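Local coordinates for protein putative alpha-L-fucosidase (Bacteroides thetaiotaomicron, PDB 3EYP) that probably hydrolyses alpha-L-fucosides as a glycosyl hydrolase of family 29, at residues A[62-67]-A[116-121]; A[15-20]-A[191-196]; A[129-134]-A[140-145]; A[163-168]-A[183-188]. One frame throughout, in Å; residues are numbered along the deposited sequence.

Contact 1 (A[62-67]-A[116-121])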
# COMPACT_ATOMS: atom_id res chain seq x y z
N THR A 62 16.16 -7.36 -4.86
CA THR A 62 15.82 -5.93 -4.71
C THR A 62 14.83 -5.72 -3.53
O THR A 62 15.01 -4.86 -2.67
CB THR A 62 15.32 -5.32 -6.03
OG1 THR A 62 16.43 -5.25 -6.96
CG2 THR A 62 14.75 -3.88 -5.85
N LEU A 63 13.79 -6.53 -3.54
CA LEU A 63 12.74 -6.44 -2.54
C LEU A 63 13.23 -6.83 -1.18
O LEU A 63 12.81 -6.25 -0.19
CB LEU A 63 11.54 -7.30 -2.89
CG LEU A 63 10.87 -6.95 -4.22
CD1 LEU A 63 9.54 -7.65 -4.34
CD2 LEU A 63 10.74 -5.38 -4.49
N LYS A 64 14.08 -7.85 -1.12
CA LYS A 64 14.62 -8.26 0.19
C LYS A 64 15.37 -7.09 0.81
O LYS A 64 15.13 -6.71 1.95
CB LYS A 64 15.55 -9.47 0.08
CG LYS A 64 14.81 -10.69 -0.22
CD LYS A 64 14.09 -11.22 1.01
CE LYS A 64 13.44 -12.56 0.71
NZ LYS A 64 12.75 -13.06 1.93
N ALA A 65 16.27 -6.51 0.03
CA ALA A 65 17.11 -5.42 0.53
C ALA A 65 16.26 -4.22 0.88
O ALA A 65 16.71 -3.31 1.61
CB ALA A 65 18.17 -4.99 -0.46
N ALA A 66 15.07 -4.19 0.33
CA ALA A 66 14.23 -3.02 0.50
C ALA A 66 13.17 -3.18 1.54
O ALA A 66 12.41 -2.27 1.78
CB ALA A 66 13.64 -2.58 -0.78
N GLY A 67 13.18 -4.35 2.15
CA GLY A 67 12.20 -4.74 3.16
C GLY A 67 10.76 -4.90 2.69
O GLY A 67 9.84 -4.72 3.49
N TYR A 116 11.82 -16.94 -2.37
CA TYR A 116 12.32 -15.91 -1.47
C TYR A 116 11.36 -15.65 -0.33
O TYR A 116 11.56 -14.75 0.48
CB TYR A 116 12.61 -14.62 -2.23
CG TYR A 116 13.97 -14.63 -2.94
CD1 TYR A 116 14.17 -15.35 -4.11
CD2 TYR A 116 15.05 -13.94 -2.41
CE1 TYR A 116 15.41 -15.40 -4.73
CE2 TYR A 116 16.28 -13.97 -3.04
CZ TYR A 116 16.44 -14.70 -4.20
OH TYR A 116 17.66 -14.72 -4.84
N GLY A 117 10.26 -16.38 -0.29
CA GLY A 117 9.31 -16.15 0.78
C GLY A 117 8.45 -14.90 0.76
O GLY A 117 7.99 -14.41 1.79
N LEU A 118 8.22 -14.44 -0.46
CA LEU A 118 7.49 -13.20 -0.74
C LEU A 118 6.10 -13.55 -1.25
O LEU A 118 5.89 -14.60 -1.81
CB LEU A 118 8.29 -12.37 -1.72
CG LEU A 118 9.69 -11.97 -1.22
CD1 LEU A 118 10.38 -11.04 -2.19
CD2 LEU A 118 9.59 -11.34 0.15
N LYS A 119 5.13 -12.70 -0.94
CA LYS A 119 3.77 -12.93 -1.38
C LYS A 119 3.57 -12.41 -2.80
O LYS A 119 3.78 -11.23 -3.08
CB LYS A 119 2.75 -12.28 -0.42
CG LYS A 119 2.88 -12.75 1.05
CD LYS A 119 2.23 -11.71 2.05
CE LYS A 119 1.72 -12.45 3.28
NZ LYS A 119 1.45 -11.59 4.45
N ALA A 120 3.05 -13.28 -3.65
CA ALA A 120 2.83 -12.98 -5.09
C ALA A 120 1.46 -12.39 -5.32
O ALA A 120 0.47 -12.78 -4.70
CB ALA A 120 2.98 -14.24 -5.97
N GLY A 121 1.42 -11.41 -6.20
CA GLY A 121 0.16 -10.87 -6.68
C GLY A 121 0.18 -10.66 -8.18
O GLY A 121 1.23 -10.67 -8.83
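L118 puts its two methyl branches to separate use against helix 56-65: CD1 lies 4.0 Å from L63 CB, while CD2 lies alongside the end of the K64 chain. The two segments belong to neighbouring alpha-beta elements of the TIM-type barrel, the last turn of one helix meeting the turn that leads out of helix 105-116 into strand 119-124. K64 spans the gap by bending at its second torsion (chi2 -76°), which carries the rest of the chain across to Y116. Its CE sits in the plane of the tyrosine ring, at the edge, 3.8 Å from Y116 CD2. From there the ammonium reaches the Y116 carbonyl as a hydrogen-bond donor; the modelled oxygen is crowded by K64 CE, so the exact length of this bond is doubtful. Cut back to an alanine, position L118 is likely to open a gap beside L63 and leave the aliphatic end of K64 without apolar cover on that side. Further out, M60 touches both Y116 and L118, and the Y116 hydroxyl bonds to Q61 NE2, so the tyrosine is held at both ends by the same helix. L63 also packs on A24 and F26 of strand 22-26, tying the helix to the barrel wall. Each helix here stops in a Schellman motif at a glycine with positive phi, G117 for helix 105-116 and G67 for helix 56-65. In the latter, G67 N donates back to K64 O at 3.1 Å.

Contact 2 (A[15-20]-A[191-196])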
# COMPACT_ATOMS: atom_id res chain seq x y z
N LEU A 15 -6.50 -6.80 7.35
CA LEU A 15 -5.45 -6.72 8.39
C LEU A 15 -4.10 -7.22 7.84
O LEU A 15 -3.05 -6.68 8.11
CB LEU A 15 -5.86 -7.55 9.62
CG LEU A 15 -6.99 -7.07 10.51
CD1 LEU A 15 -7.37 -8.28 11.49
CD2 LEU A 15 -6.47 -5.82 11.27
N GLU A 16 -4.15 -8.31 7.10
CA GLU A 16 -2.93 -8.91 6.52
C GLU A 16 -2.25 -7.90 5.57
O GLU A 16 -1.04 -7.64 5.62
CB GLU A 16 -3.30 -10.24 5.82
CG GLU A 16 -2.11 -10.91 5.08
CD GLU A 16 -1.84 -10.28 3.71
OE1 GLU A 16 -2.82 -10.07 2.96
OE2 GLU A 16 -0.64 -10.00 3.41
N TRP A 17 -3.08 -7.27 4.76
CA TRP A 17 -2.65 -6.27 3.76
C TRP A 17 -2.05 -5.05 4.43
O TRP A 17 -0.98 -4.57 4.08
CB TRP A 17 -3.83 -5.88 2.85
CG TRP A 17 -3.66 -4.65 2.02
CD1 TRP A 17 -3.14 -4.57 0.76
CD2 TRP A 17 -4.08 -3.30 2.35
NE1 TRP A 17 -3.20 -3.27 0.29
CE2 TRP A 17 -3.75 -2.47 1.25
CE3 TRP A 17 -4.62 -2.72 3.49
CZ2 TRP A 17 -3.98 -1.11 1.26
CZ3 TRP A 17 -4.85 -1.36 3.51
CH2 TRP A 17 -4.54 -0.56 2.38
N TYR A 18 -2.72 -4.59 5.48
CA TYR A 18 -2.22 -3.42 6.20
C TYR A 18 -0.80 -3.66 6.75
O TYR A 18 0.08 -2.79 6.74
CB TYR A 18 -3.19 -3.01 7.34
CG TYR A 18 -3.96 -1.74 7.11
CD1 TYR A 18 -5.34 -1.69 7.32
CD2 TYR A 18 -3.29 -0.57 6.73
CE1 TYR A 18 -6.04 -0.50 7.16
CE2 TYR A 18 -3.98 0.61 6.55
CZ TYR A 18 -5.35 0.63 6.74
OH TYR A 18 -6.04 1.80 6.58
N ASN A 19 -0.61 -4.88 7.24
CA ASN A 19 0.62 -5.26 7.90
C ASN A 19 1.83 -5.37 6.96
O ASN A 19 3.00 -5.36 7.39
CB ASN A 19 0.42 -6.57 8.66
CG ASN A 19 1.57 -6.85 9.62
OD1 ASN A 19 2.06 -5.94 10.32
ND2 ASN A 19 2.05 -8.08 9.60
N ARG A 20 1.53 -5.45 5.68
CA ARG A 20 2.61 -5.54 4.65
C ARG A 20 3.45 -4.24 4.60
O ARG A 20 4.68 -4.21 4.44
CB ARG A 20 2.03 -5.80 3.26
CG ARG A 20 1.21 -7.05 3.11
CD ARG A 20 0.74 -7.19 1.64
NE ARG A 20 -0.31 -8.18 1.49
CZ ARG A 20 -1.11 -8.28 0.43
NH1 ARG A 20 -1.00 -7.45 -0.60
NH2 ARG A 20 -2.02 -9.19 0.40
N ASP A 191 -7.55 -15.86 0.41
CA ASP A 191 -6.78 -14.85 1.13
C ASP A 191 -6.40 -13.68 0.20
O ASP A 191 -5.69 -12.74 0.59
CB ASP A 191 -5.53 -15.44 1.74
CG ASP A 191 -5.82 -16.23 3.03
OD1 ASP A 191 -6.98 -16.29 3.49
OD2 ASP A 191 -4.85 -16.78 3.58
N CYS A 192 -6.91 -13.74 -1.01
CA CYS A 192 -6.54 -12.76 -2.03
C CYS A 192 -7.31 -11.45 -1.86
O CYS A 192 -8.51 -11.37 -1.93
CB CYS A 192 -6.72 -13.28 -3.45
SG CYS A 192 -6.02 -12.11 -4.71
N VAL A 193 -6.54 -10.41 -1.67
CA VAL A 193 -7.04 -9.02 -1.54
C VAL A 193 -7.27 -8.47 -2.92
O VAL A 193 -6.43 -8.56 -3.82
CB VAL A 193 -5.98 -8.11 -0.85
CG1 VAL A 193 -6.38 -6.70 -0.92
CG2 VAL A 193 -5.72 -8.50 0.58
N ILE A 194 -8.45 -7.91 -3.09
CA ILE A 194 -8.82 -7.26 -4.35
C ILE A 194 -8.74 -5.73 -4.32
O ILE A 194 -9.42 -5.08 -3.51
CB ILE A 194 -10.19 -7.69 -4.80
CG1 ILE A 194 -10.22 -9.20 -5.07
CG2 ILE A 194 -10.63 -6.86 -6.03
CD1 ILE A 194 -11.69 -9.72 -5.26
N PHE A 195 -7.87 -5.20 -5.17
CA PHE A 195 -7.81 -3.72 -5.43
C PHE A 195 -8.85 -3.51 -6.50
O PHE A 195 -8.70 -3.99 -7.64
CB PHE A 195 -6.43 -3.24 -5.90
CG PHE A 195 -6.39 -1.79 -6.27
CD1 PHE A 195 -6.00 -0.82 -5.34
CD2 PHE A 195 -6.71 -1.39 -7.56
CE1 PHE A 195 -5.95 0.55 -5.68
CE2 PHE A 195 -6.63 -0.01 -7.92
CZ PHE A 195 -6.27 0.94 -6.98
N GLY A 196 -9.92 -2.81 -6.14
CA GLY A 196 -11.07 -2.63 -7.04
C GLY A 196 -11.40 -1.17 -7.29
O GLY A 196 -11.28 -0.31 -6.43
O HOH W 1 -4.78 -11.77 2.93
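E16 meets segment 191-196 mostly through a water: one molecule donates both to E16 OE1, at 2.6 Å, and to the carbonyl O of D191, at 2.7 Å, so the carboxylate and the backbone just ahead of strand 193-195 are joined without touching. The same OE1 also stands loosely beside the CG2 methyl of V193. One residue on, W17 brings its CB to 3.9 Å from V193 CG2. With CG anti to the backbone N (chi1 166°), its indole swings past the valine, which meets the ring obliquely through CG1, and the ring nitrogen goes on to bond E253. A turn later R20 comes back over E16 and grips it side-on with two nitrogens. R20 NE gives E16 OE2 a nearly straight bond (2.7 Å, 177°) in the guanidinium plane, and R20 NH2 reaches E16 OE1 at 2.8 Å from a tilted position. That same NH2 rests 3.8 Å from V193 CG2, so one methyl is touched by all three residues, the carboxylate most loosely. Outside partners hold the pair still further: K119 bridges to E16 OE2, E162 takes R20 NH1, and the W161 carbonyl takes R20 NH2. The 15-20 segment of the helix runs at 71° to strand 193-195, and W17 also touches E162 and V291, near the starts of their strands. A helix ahead of the first strand, covering the N-terminal end of the strands, fits a TIM-type barrel.

Contact 3 (A[129-134]-A[140-145])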
# COMPACT_ATOMS: atom_id res chain seq x y z
N ARG A 129 -7.17 -3.57 -24.86
CA ARG A 129 -7.16 -2.92 -26.15
C ARG A 129 -7.01 -3.92 -27.29
O ARG A 129 -7.54 -3.71 -28.40
CB ARG A 129 -6.07 -1.85 -26.25
CG ARG A 129 -6.32 -0.66 -25.41
CD ARG A 129 -5.08 0.16 -25.26
NE ARG A 129 -5.25 1.24 -24.30
CZ ARG A 129 -4.35 1.61 -23.43
NH1 ARG A 129 -3.20 0.97 -23.35
NH2 ARG A 129 -4.65 2.59 -22.59
N HIS A 130 -6.40 -5.06 -27.00
CA HIS A 130 -6.07 -6.02 -28.06
C HIS A 130 -7.37 -6.68 -28.46
O HIS A 130 -7.71 -6.77 -29.64
CB HIS A 130 -5.00 -7.07 -27.63
CG HIS A 130 -4.66 -8.04 -28.72
ND1 HIS A 130 -3.82 -7.72 -29.78
CD2 HIS A 130 -5.08 -9.32 -28.95
CE1 HIS A 130 -3.75 -8.74 -30.62
NE2 HIS A 130 -4.50 -9.73 -30.14
N GLU A 131 -8.16 -7.03 -27.46
CA GLU A 131 -9.38 -7.78 -27.69
C GLU A 131 -10.33 -6.89 -28.37
O GLU A 131 -11.15 -7.34 -29.21
CB GLU A 131 -9.93 -8.36 -26.39
CG GLU A 131 -9.11 -9.58 -25.89
CD GLU A 131 -9.39 -10.82 -26.66
OE1 GLU A 131 -10.57 -11.12 -26.92
OE2 GLU A 131 -8.43 -11.53 -26.98
N HIS A 132 -10.23 -5.60 -28.02
CA HIS A 132 -11.11 -4.56 -28.65
C HIS A 132 -10.89 -4.38 -30.15
O HIS A 132 -11.78 -3.90 -30.86
CB HIS A 132 -11.02 -3.19 -27.97
CG HIS A 132 -12.03 -2.98 -26.88
ND1 HIS A 132 -13.36 -2.68 -27.13
CD2 HIS A 132 -11.89 -2.91 -25.54
CE1 HIS A 132 -14.00 -2.50 -25.98
NE2 HIS A 132 -13.13 -2.63 -25.00
N LEU A 133 -9.73 -4.79 -30.63
CA LEU A 133 -9.42 -4.72 -32.08
C LEU A 133 -10.29 -5.70 -32.88
O LEU A 133 -10.46 -5.53 -34.08
CB LEU A 133 -7.96 -5.05 -32.38
CG LEU A 133 -6.92 -4.05 -31.80
CD1 LEU A 133 -5.48 -4.44 -32.12
CD2 LEU A 133 -7.28 -2.67 -32.31
N SER A 134 -10.77 -6.76 -32.24
CA SER A 134 -11.56 -7.80 -32.98
C SER A 134 -12.97 -7.35 -33.40
O SER A 134 -13.71 -6.75 -32.62
CB SER A 134 -11.66 -9.09 -32.19
OG SER A 134 -12.67 -9.94 -32.69
N GLU A 140 -19.88 -9.46 -23.19
CA GLU A 140 -20.24 -10.78 -22.69
C GLU A 140 -19.13 -11.78 -23.03
O GLU A 140 -18.80 -12.72 -22.27
CB GLU A 140 -21.55 -11.27 -23.30
CG GLU A 140 -22.04 -12.61 -22.82
CD GLU A 140 -22.45 -12.56 -21.33
OE1 GLU A 140 -22.47 -11.44 -20.73
OE2 GLU A 140 -22.71 -13.65 -20.78
N ARG A 141 -18.58 -11.57 -24.21
CA ARG A 141 -17.55 -12.47 -24.74
C ARG A 141 -16.26 -12.26 -23.95
O ARG A 141 -15.52 -13.17 -23.59
CB ARG A 141 -17.27 -12.22 -26.22
CG ARG A 141 -18.11 -12.95 -27.27
CD ARG A 141 -17.47 -12.63 -28.70
NE ARG A 141 -16.94 -13.78 -29.44
CZ ARG A 141 -15.72 -13.88 -29.98
NH1 ARG A 141 -14.83 -12.90 -29.88
NH2 ARG A 141 -15.40 -14.98 -30.65
N TYR A 142 -15.99 -11.00 -23.70
CA TYR A 142 -14.75 -10.61 -23.08
C TYR A 142 -14.81 -11.07 -21.63
O TYR A 142 -13.82 -11.44 -21.01
CB TYR A 142 -14.54 -9.10 -23.16
CG TYR A 142 -13.28 -8.70 -22.37
CD1 TYR A 142 -12.01 -8.95 -22.90
CD2 TYR A 142 -13.35 -8.16 -21.10
CE1 TYR A 142 -10.87 -8.62 -22.21
CE2 TYR A 142 -12.20 -7.86 -20.39
CZ TYR A 142 -10.95 -8.09 -20.97
OH TYR A 142 -9.77 -7.77 -20.32
N LYS A 143 -16.01 -10.98 -21.07
CA LYS A 143 -16.24 -11.45 -19.69
C LYS A 143 -15.80 -12.89 -19.59
O LYS A 143 -15.09 -13.27 -18.66
CB LYS A 143 -17.71 -11.34 -19.28
CG LYS A 143 -18.08 -12.22 -18.06
CD LYS A 143 -19.55 -12.23 -17.76
CE LYS A 143 -20.32 -13.15 -18.70
NZ LYS A 143 -21.74 -13.32 -18.24
N GLU A 144 -16.20 -13.72 -20.55
CA GLU A 144 -15.76 -15.14 -20.49
C GLU A 144 -14.26 -15.33 -20.70
O GLU A 144 -13.66 -16.15 -20.06
CB GLU A 144 -16.51 -16.04 -21.50
CG GLU A 144 -18.00 -15.95 -21.38
CD GLU A 144 -18.50 -16.36 -20.00
OE1 GLU A 144 -17.92 -17.28 -19.35
OE2 GLU A 144 -19.48 -15.71 -19.55
N TYR A 145 -13.69 -14.56 -21.63
CA TYR A 145 -12.23 -14.63 -21.93
C TYR A 145 -11.42 -14.33 -20.67
O TYR A 145 -10.52 -15.09 -20.23
CB TYR A 145 -11.83 -13.59 -23.02
CG TYR A 145 -10.31 -13.35 -23.20
CD1 TYR A 145 -9.48 -14.36 -23.66
CD2 TYR A 145 -9.72 -12.12 -22.93
CE1 TYR A 145 -8.14 -14.18 -23.83
CE2 TYR A 145 -8.37 -11.91 -23.08
CZ TYR A 145 -7.57 -12.95 -23.53
OH TYR A 145 -6.24 -12.81 -23.76
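K143 NZ is held by two carboxylates of its own helix, bonding E140 OE2 at 2.7 Å and pairing with E144 OE2 at a longer 3.5 Å, and this salt-bridge network occupies one flank of helix 139-155 while Y142 and Y145 meet E131 on another. E131 lays its carboxylate over one face of the Y145 ring, the planes only 19° apart, with OE2 3.8 Å above the ring and displaced toward the rim. A bend at the second torsion of E131 (chi2 -76°) brings CG against the ring as well, to 3.7 Å from Y145 CE2. The glutamate CB touches Y142 CD1 at 4.1 Å, obliquely to that ring. Y142 in turn sets CE1 at the edge of the Y145 ring, and its hydroxyl bonds to K76. Losing the Y145 ring to a serine would probably open a gap beside E131 and let its carboxylate turn. R141 NH1 stays 5.5 Å from E131 OE1, too far to pair, though it may soften the negative charge. The short, weakly bonded helix 129-132 is thus folded back on helix 139-155, as part of a beta-alpha loop extending the C-terminal end of strand 119-124 in the TIM-type barrel.

Contact 4 (A[163-168]-A[183-188])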
# COMPACT_ATOMS: atom_id res chain seq x y z
N THR A 163 -5.06 -9.38 -6.19
CA THR A 163 -5.48 -9.23 -7.60
C THR A 163 -5.84 -7.78 -7.79
O THR A 163 -6.56 -7.21 -6.99
CB THR A 163 -6.70 -10.14 -7.94
OG1 THR A 163 -6.29 -11.50 -7.91
CG2 THR A 163 -7.26 -9.88 -9.30
N TRP A 164 -5.28 -7.18 -8.83
CA TRP A 164 -5.40 -5.73 -9.08
C TRP A 164 -6.23 -5.48 -10.31
O TRP A 164 -5.88 -5.94 -11.42
CB TRP A 164 -4.05 -5.13 -9.28
CG TRP A 164 -3.73 -3.88 -8.55
CD1 TRP A 164 -3.35 -3.77 -7.26
CD2 TRP A 164 -3.70 -2.57 -9.10
NE1 TRP A 164 -3.13 -2.45 -6.94
CE2 TRP A 164 -3.31 -1.70 -8.06
CE3 TRP A 164 -3.98 -2.04 -10.36
CZ2 TRP A 164 -3.16 -0.32 -8.26
CZ3 TRP A 164 -3.84 -0.67 -10.54
CH2 TRP A 164 -3.42 0.16 -9.49
N TRP A 165 -7.28 -4.68 -10.13
CA TRP A 165 -8.16 -4.28 -11.25
C TRP A 165 -8.05 -2.79 -11.49
O TRP A 165 -8.65 -1.99 -10.77
CB TRP A 165 -9.62 -4.65 -11.00
CG TRP A 165 -9.91 -6.14 -11.05
CD1 TRP A 165 -9.22 -7.06 -11.76
CD2 TRP A 165 -10.96 -6.85 -10.38
NE1 TRP A 165 -9.76 -8.29 -11.58
CE2 TRP A 165 -10.82 -8.21 -10.71
CE3 TRP A 165 -12.00 -6.47 -9.53
CZ2 TRP A 165 -11.70 -9.20 -10.25
CZ3 TRP A 165 -12.86 -7.45 -9.04
CH2 TRP A 165 -12.73 -8.80 -9.44
N ASP A 166 -7.24 -2.44 -12.48
CA ASP A 166 -7.05 -1.03 -12.89
C ASP A 166 -8.35 -0.52 -13.45
O ASP A 166 -9.03 -1.19 -14.23
CB ASP A 166 -5.94 -0.93 -13.94
CG ASP A 166 -5.35 0.44 -14.10
OD1 ASP A 166 -6.04 1.49 -14.03
OD2 ASP A 166 -4.16 0.49 -14.45
N GLY A 167 -8.69 0.70 -13.07
CA GLY A 167 -9.92 1.32 -13.57
C GLY A 167 -9.80 2.03 -14.92
O GLY A 167 -10.80 2.33 -15.60
N ALA A 168 -8.57 2.28 -15.32
CA ALA A 168 -8.32 3.01 -16.60
C ALA A 168 -8.98 2.29 -17.76
O ALA A 168 -8.76 1.10 -18.01
CB ALA A 168 -6.85 3.17 -16.88
N LYS A 183 -16.06 -14.03 -7.97
CA LYS A 183 -16.41 -15.38 -7.49
C LYS A 183 -15.26 -16.34 -7.73
O LYS A 183 -14.93 -17.23 -6.90
CB LYS A 183 -17.71 -15.90 -8.16
CG LYS A 183 -18.98 -15.19 -7.62
CD LYS A 183 -20.29 -15.75 -8.22
CE LYS A 183 -20.35 -17.28 -8.25
NZ LYS A 183 -21.34 -17.96 -7.28
N ILE A 184 -14.58 -16.14 -8.85
CA ILE A 184 -13.41 -16.97 -9.16
C ILE A 184 -12.30 -16.72 -8.20
O ILE A 184 -11.75 -17.64 -7.62
CB ILE A 184 -12.92 -16.79 -10.62
CG1 ILE A 184 -13.99 -17.36 -11.56
CG2 ILE A 184 -11.53 -17.41 -10.80
CD1 ILE A 184 -14.12 -16.66 -12.88
N VAL A 185 -11.96 -15.46 -8.06
CA VAL A 185 -10.89 -15.07 -7.11
C VAL A 185 -11.13 -15.62 -5.70
O VAL A 185 -10.27 -16.29 -5.05
CB VAL A 185 -10.60 -13.52 -7.13
CG1 VAL A 185 -9.55 -13.14 -6.08
CG2 VAL A 185 -10.10 -13.02 -8.56
N ARG A 186 -12.34 -15.39 -5.24
CA ARG A 186 -12.71 -15.63 -3.83
C ARG A 186 -12.70 -17.15 -3.57
O ARG A 186 -12.24 -17.64 -2.54
CB ARG A 186 -14.06 -15.00 -3.55
CG ARG A 186 -14.33 -14.58 -2.14
CD ARG A 186 -13.69 -13.23 -1.76
NE ARG A 186 -12.28 -13.49 -1.65
CZ ARG A 186 -11.32 -12.59 -1.78
NH1 ARG A 186 -11.59 -11.29 -1.95
NH2 ARG A 186 -10.10 -13.02 -1.70
N GLU A 187 -13.20 -17.90 -4.54
CA GLU A 187 -13.24 -19.36 -4.41
C GLU A 187 -11.86 -20.00 -4.44
O GLU A 187 -11.49 -20.82 -3.61
CB GLU A 187 -14.16 -19.98 -5.46
CG GLU A 187 -13.93 -21.49 -5.58
CD GLU A 187 -14.86 -22.14 -6.56
OE1 GLU A 187 -14.39 -22.53 -7.65
OE2 GLU A 187 -16.07 -22.27 -6.23
N LYS A 188 -11.05 -19.56 -5.38
CA LYS A 188 -9.78 -20.23 -5.60
C LYS A 188 -8.70 -19.74 -4.68
O LYS A 188 -7.76 -20.45 -4.39
CB LYS A 188 -9.34 -20.05 -7.05
CG LYS A 188 -10.29 -20.76 -8.00
CD LYS A 188 -9.76 -20.82 -9.41
CE LYS A 188 -10.63 -21.71 -10.29
NZ LYS A 188 -10.19 -23.15 -10.18
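T163 OG1 is buried with no hydrogen-bonding partner anywhere in the model; what it faces instead is V185, the two side chains meeting tip to tip. This happens inside a beta-alpha-beta crossover of the TIM-type barrel, where strand 162-164 is covered by helix 175-188 before the chain returns as strand 193-195. The threonine oxygen is 4.1 Å from V185 CG1 and 4.2 Å from V185 CG2, so it stands loosely before both methyls. The first torsion of T163 (chi1 -69°) sets OG1 beside its own backbone N and CG2 anti to it, leaving the oxygen to meet V185. Two residues on, W165 adds a looser contact: its CZ2 lies 4.5 Å from V185 CG2, with the methyl approaching the indole obliquely. V185 is the one helix residue carrying the contact, and L150 of helix 139-155 together with C192 and I194 hem it in further. Beyond the strand the chain turns into the C-terminal rim, where TIM-type barrels keep their active sites. Two glycerol molecules, probably from the crystallisation liquor, hydrogen-bond to D166 there. D166 also shapes the loop through an Asx turn: A168 N donates to D166 OD1 at 2.9 Å and 167°, arriving from above the carboxylate plane.

In the fold
Contacts 1, 2 and 4 all reach the parallel sheet of the barrel, whereas contact 3 sits about 30 Å from the chain's centre (centre to centre), in a loop region beyond the strand ends. Contacts 2 and 4 are buried and adjacent, their neighbouring strands bonded through V193 O and T163 N, yet contact 2 mixes ion pairs and a water with its one valine while contact 4 sets a buried, unpartnered hydroxyl and an indole against one valine. Contact 1, at the outer layer, is only partly buried and relies on a lysine. Contact 3 buries its two tyrosines but carries its salt bridges on a different flank. Contacts 1, 3 and 4 are all nested inside the chain loop closed by contact 2.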